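Local coordinates for increased recombination centers protein 6 (Saccharomyces cerevisiae, PDB 3UC9) that acts as a clathrin coat accessory factor related to small G proteins and is involved in gross chromosomal rearrangements and telomere healing, at residues 27-32 / 101-106; 129-134 / 194-199. One frame throughout, in Å; residues are numbered along the deposited sequence.

Interaction 1 of 2, residues 27-32 / 101-106; sequences QNKILV and NVMAGI
With CG anti to the backbone N (chi1 -167°) and the chain straight beyond it, Q27 lays its amide along the N101-M103 backbone; M103 instead bends at chi2 and chi3, curling its methyl back onto L31. Q27 NE2 donates to N101 O at 3.0 Å, the acceptor near the plane of the Q27 amide but the donor well above the carbonyl plane. Since Q27 OE1 is held by N131, both ends of this buried amide are paired. A leucine in its place would keep some of the bulk but would probably deprive the N101 carbonyl of one donor and N131 of an acceptor. The backbones run parallel, with a beta bulge where the register slips by one: K29 O accepts a short bond from A104 N (2.7 Å) and a weak one from G105 N. K29 N donates to V102 O before the slip, and L31 N to G105 O after it. The methylene CG of K29 rests on V102 CG2 (3.5 Å) while its ammonium reaches D75 and N28 OD1, a double role that suits a long amphipathic lysine. M103 CE presses tightly on L31 CB (3.4 Å), which also meets I106 CD1. Strand 29-35 lies between strands 71-81 and 103-110, with L31 packing against helix 84-91 and V32 against helix 39-50.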
# COMPACT_ATOMS: atom_id res chain seq x y z
N GLN A 27 1.18 -12.17 -9.48
CA GLN A 27 1.32 -10.83 -8.91
C GLN A 27 0.81 -10.86 -7.47
O GLN A 27 -0.30 -10.40 -7.17
CB GLN A 27 0.55 -9.82 -9.76
CG GLN A 27 0.90 -8.38 -9.43
CD GLN A 27 0.13 -7.40 -10.26
OE1 GLN A 27 -1.09 -7.25 -10.09
NE2 GLN A 27 0.81 -6.73 -11.18
N ASN A 28 1.63 -11.40 -6.57
CA ASN A 28 1.21 -11.67 -5.21
C ASN A 28 2.13 -11.10 -4.14
O ASN A 28 2.19 -11.62 -3.01
CB ASN A 28 1.03 -13.18 -4.98
CG ASN A 28 2.33 -13.94 -4.95
OD1 ASN A 28 3.32 -13.54 -5.58
ND2 ASN A 28 2.34 -15.05 -4.21
N LYS A 29 2.82 -10.01 -4.46
CA LYS A 29 3.67 -9.35 -3.49
C LYS A 29 2.95 -8.09 -2.97
O LYS A 29 2.31 -7.36 -3.73
CB LYS A 29 5.03 -8.98 -4.08
CG LYS A 29 5.68 -10.03 -4.97
CD LYS A 29 5.75 -11.41 -4.35
CE LYS A 29 6.38 -12.43 -5.29
NZ LYS A 29 6.11 -13.85 -4.90
N ILE A 30 3.05 -7.87 -1.67
CA ILE A 30 2.63 -6.61 -1.07
C ILE A 30 3.84 -6.00 -0.38
O ILE A 30 4.46 -6.61 0.49
CB ILE A 30 1.47 -6.79 -0.09
CG1 ILE A 30 0.20 -7.22 -0.84
CG2 ILE A 30 1.20 -5.46 0.67
CD1 ILE A 30 -1.01 -7.40 0.07
N LEU A 31 4.21 -4.79 -0.82
CA LEU A 31 5.33 -4.06 -0.23
C LEU A 31 4.78 -3.06 0.78
O LEU A 31 3.88 -2.28 0.48
CB LEU A 31 6.13 -3.34 -1.32
CG LEU A 31 7.40 -2.54 -1.01
CD1 LEU A 31 8.05 -2.92 0.30
CD2 LEU A 31 8.39 -2.76 -2.16
N VAL A 32 5.33 -3.10 2.00
CA VAL A 32 5.01 -2.10 3.01
C VAL A 32 6.31 -1.33 3.30
O VAL A 32 7.30 -1.91 3.73
CB VAL A 32 4.45 -2.73 4.29
CG1 VAL A 32 4.04 -1.63 5.27
CG2 VAL A 32 3.26 -3.66 3.97
N ASN A 101 6.37 -5.50 -11.55
CA ASN A 101 5.31 -6.27 -12.19
C ASN A 101 4.68 -7.38 -11.32
O ASN A 101 3.58 -7.85 -11.63
CB ASN A 101 5.78 -6.80 -13.56
CG ASN A 101 5.86 -5.69 -14.62
OD1 ASN A 101 6.69 -5.74 -15.54
ND2 ASN A 101 5.00 -4.68 -14.50
N VAL A 102 5.33 -7.75 -10.23
CA VAL A 102 4.75 -8.74 -9.31
C VAL A 102 4.09 -8.12 -8.08
O VAL A 102 3.54 -8.84 -7.24
CB VAL A 102 5.75 -9.83 -8.88
CG1 VAL A 102 6.18 -10.64 -10.10
CG2 VAL A 102 6.95 -9.24 -8.14
N MET A 103 4.05 -6.79 -8.01
CA MET A 103 3.40 -6.10 -6.90
C MET A 103 1.87 -6.07 -7.03
O MET A 103 1.30 -5.42 -7.91
CB MET A 103 3.91 -4.65 -6.79
CG MET A 103 5.43 -4.54 -6.66
SD MET A 103 6.13 -5.58 -5.35
CE MET A 103 5.16 -5.07 -4.03
N ALA A 104 1.19 -6.80 -6.14
CA ALA A 104 -0.25 -6.68 -5.98
C ALA A 104 -0.58 -5.30 -5.41
O ALA A 104 -1.56 -4.66 -5.81
CB ALA A 104 -0.78 -7.77 -5.06
N GLY A 105 0.23 -4.85 -4.45
CA GLY A 105 0.03 -3.54 -3.87
C GLY A 105 1.26 -2.99 -3.18
O GLY A 105 2.19 -3.73 -2.85
N ILE A 106 1.23 -1.68 -2.95
CA ILE A 106 2.28 -0.96 -2.26
C ILE A 106 1.60 -0.12 -1.21
O ILE A 106 0.63 0.56 -1.53
CB ILE A 106 3.04 0.00 -3.19
CG1 ILE A 106 3.57 -0.74 -4.42
CG2 ILE A 106 4.19 0.64 -2.43
CD1 ILE A 106 4.62 -1.72 -4.13

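Interaction 2 of 2, residues 129-134 / 194-199; sequences HRNTFV and DTHDWL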
# COMPACT_ATOMS: atom_id res chain seq x y z
N HIS A 129 2.98 -1.26 -12.46
CA HIS A 129 2.03 -2.12 -13.16
C HIS A 129 0.64 -1.52 -12.95
O HIS A 129 0.33 -0.98 -11.88
CB HIS A 129 2.10 -3.55 -12.62
CG HIS A 129 1.32 -4.54 -13.43
ND1 HIS A 129 -0.05 -4.64 -13.37
CD2 HIS A 129 1.72 -5.48 -14.32
CE1 HIS A 129 -0.47 -5.59 -14.19
NE2 HIS A 129 0.59 -6.12 -14.77
N ARG A 130 -0.17 -1.61 -13.98
CA ARG A 130 -1.48 -0.96 -14.03
C ARG A 130 -2.51 -1.53 -13.04
O ARG A 130 -3.51 -0.87 -12.78
CB ARG A 130 -2.03 -1.01 -15.48
CG ARG A 130 -1.23 -0.17 -16.51
CD ARG A 130 -1.63 1.32 -16.51
NE ARG A 130 -1.44 1.93 -15.20
CZ ARG A 130 -0.30 2.44 -14.74
NH1 ARG A 130 0.80 2.47 -15.49
NH2 ARG A 130 -0.25 2.93 -13.50
N ASN A 131 -2.27 -2.71 -12.48
CA ASN A 131 -3.19 -3.35 -11.50
C ASN A 131 -2.82 -3.15 -10.01
O ASN A 131 -3.65 -3.39 -9.11
CB ASN A 131 -3.27 -4.86 -11.79
CG ASN A 131 -4.36 -5.57 -10.98
OD1 ASN A 131 -5.53 -5.17 -11.01
ND2 ASN A 131 -3.97 -6.65 -10.27
N THR A 132 -1.58 -2.73 -9.76
CA THR A 132 -1.07 -2.57 -8.40
C THR A 132 -1.86 -1.54 -7.61
O THR A 132 -1.99 -0.39 -8.02
CB THR A 132 0.43 -2.16 -8.43
OG1 THR A 132 1.19 -3.12 -9.20
CG2 THR A 132 1.01 -2.11 -7.04
N PHE A 133 -2.41 -1.93 -6.46
CA PHE A 133 -3.01 -0.92 -5.59
C PHE A 133 -1.92 -0.11 -4.86
O PHE A 133 -0.83 -0.62 -4.57
CB PHE A 133 -4.06 -1.52 -4.63
CG PHE A 133 -3.51 -2.35 -3.49
CD1 PHE A 133 -2.93 -1.75 -2.37
CD2 PHE A 133 -3.65 -3.73 -3.48
CE1 PHE A 133 -2.47 -2.52 -1.30
CE2 PHE A 133 -3.19 -4.50 -2.42
CZ PHE A 133 -2.60 -3.89 -1.33
N VAL A 134 -2.21 1.16 -4.59
CA VAL A 134 -1.28 2.03 -3.87
C VAL A 134 -2.02 2.76 -2.77
O VAL A 134 -2.92 3.55 -3.05
CB VAL A 134 -0.62 3.07 -4.78
CG1 VAL A 134 0.35 3.92 -3.97
CG2 VAL A 134 0.11 2.38 -5.95
N ASP A 194 -9.19 -6.86 0.01
CA ASP A 194 -10.26 -7.82 -0.26
C ASP A 194 -10.80 -7.74 -1.69
O ASP A 194 -11.09 -8.76 -2.30
CB ASP A 194 -11.44 -7.61 0.68
CG ASP A 194 -11.22 -8.15 2.07
OD1 ASP A 194 -10.27 -8.94 2.29
OD2 ASP A 194 -12.04 -7.80 2.95
N THR A 195 -10.95 -6.52 -2.21
CA THR A 195 -11.60 -6.31 -3.50
C THR A 195 -10.59 -6.27 -4.66
O THR A 195 -10.99 -6.13 -5.82
CB THR A 195 -12.49 -5.04 -3.50
OG1 THR A 195 -11.70 -3.88 -3.21
CG2 THR A 195 -13.61 -5.17 -2.44
N HIS A 196 -9.31 -6.41 -4.34
CA HIS A 196 -8.23 -6.46 -5.34
C HIS A 196 -8.36 -7.67 -6.28
O HIS A 196 -8.71 -8.76 -5.84
CB HIS A 196 -6.86 -6.49 -4.65
CG HIS A 196 -5.69 -6.52 -5.59
ND1 HIS A 196 -5.31 -5.42 -6.34
CD2 HIS A 196 -4.84 -7.51 -5.91
CE1 HIS A 196 -4.26 -5.75 -7.08
NE2 HIS A 196 -3.94 -7.01 -6.82
N ASP A 197 -8.07 -7.46 -7.56
CA ASP A 197 -7.96 -8.58 -8.51
C ASP A 197 -6.56 -9.15 -8.45
O ASP A 197 -5.62 -8.54 -8.94
CB ASP A 197 -8.25 -8.14 -9.94
CG ASP A 197 -9.73 -8.04 -10.24
OD1 ASP A 197 -10.55 -8.58 -9.45
OD2 ASP A 197 -10.06 -7.44 -11.29
N TRP A 198 -6.43 -10.34 -7.88
CA TRP A 198 -5.12 -10.97 -7.72
C TRP A 198 -4.69 -11.63 -9.02
O TRP A 198 -5.08 -12.76 -9.33
CB TRP A 198 -5.18 -11.99 -6.58
CG TRP A 198 -5.38 -11.34 -5.24
CD1 TRP A 198 -6.57 -11.01 -4.66
CD2 TRP A 198 -4.36 -10.97 -4.31
NE1 TRP A 198 -6.36 -10.45 -3.43
CE2 TRP A 198 -5.01 -10.40 -3.19
CE3 TRP A 198 -2.97 -11.05 -4.32
CZ2 TRP A 198 -4.31 -9.94 -2.08
CZ3 TRP A 198 -2.26 -10.59 -3.23
CH2 TRP A 198 -2.94 -10.02 -2.11
N LEU A 199 -3.87 -10.92 -9.78
CA LEU A 199 -3.52 -11.29 -11.14
C LEU A 199 -2.61 -12.52 -11.20
O LEU A 199 -1.50 -12.52 -10.63
CB LEU A 199 -2.86 -10.10 -11.83
CG LEU A 199 -2.38 -10.24 -13.27
CD1 LEU A 199 -3.52 -10.54 -14.26
CD2 LEU A 199 -1.69 -8.95 -13.64
O HOH W 1 -7.40 -5.00 -8.86
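N131 reaches across to the chain at D197 with CG anti to its own backbone N (chi1 -171°), a pose that lets its amide serve the backbone C=O of D197 directly and its N-H through a water. ND2 donates to D197 O at 2.8 Å, almost straight at the oxygen and within the amide plane, while N131 OD1 takes a hydrogen from the water, which in turn accepts from D197 N. A short side chain carrying both donor and acceptor suits this place. H196 is likewise extended at chi1 (-179°), and its CE1 lies 3.2 Å from N131 O, which sits at the ring edge, near its plane. One face of that imidazole receives the edge of F133 in a T-shaped stack, CD2 of F133 standing 3.7 Å from H196 ND1 and the planes 79° apart. H129 faces both ways: ND1 accepts from N131 N within the type I turn from H129 to T132, and CE1 meets L199 CD2 at 3.6 Å. The turn delivers the chain into strand 133-138, and the opposing segment leaves helix 185-195, so the contact ties a strand entrance to the end of that helix in a Rossmann-like alpha/beta fold.

From the N terminus, strand 29-35 is built first, and interaction 1 closes a loop of 68 intervening residues when the chain returns as strand 103-110, having formed helix 39-50, strands 59-66 and 71-81, and helices 84-91 and 97-101 on the way. Interaction 2 opens only afterwards, at 129-134, and closes beyond helix 185-195 after 59 more residues, so the two loops follow in series, neither nested nor crossed. They still meet in space: I106 N lies 2.8 Å from F133 O, a probable hydrogen bond joining neighbouring strands of one sheet, and the backbone of L199 bonds to Q27. The segment after helix 185-195 is thereby tied to the loop that leads into strand 29-35.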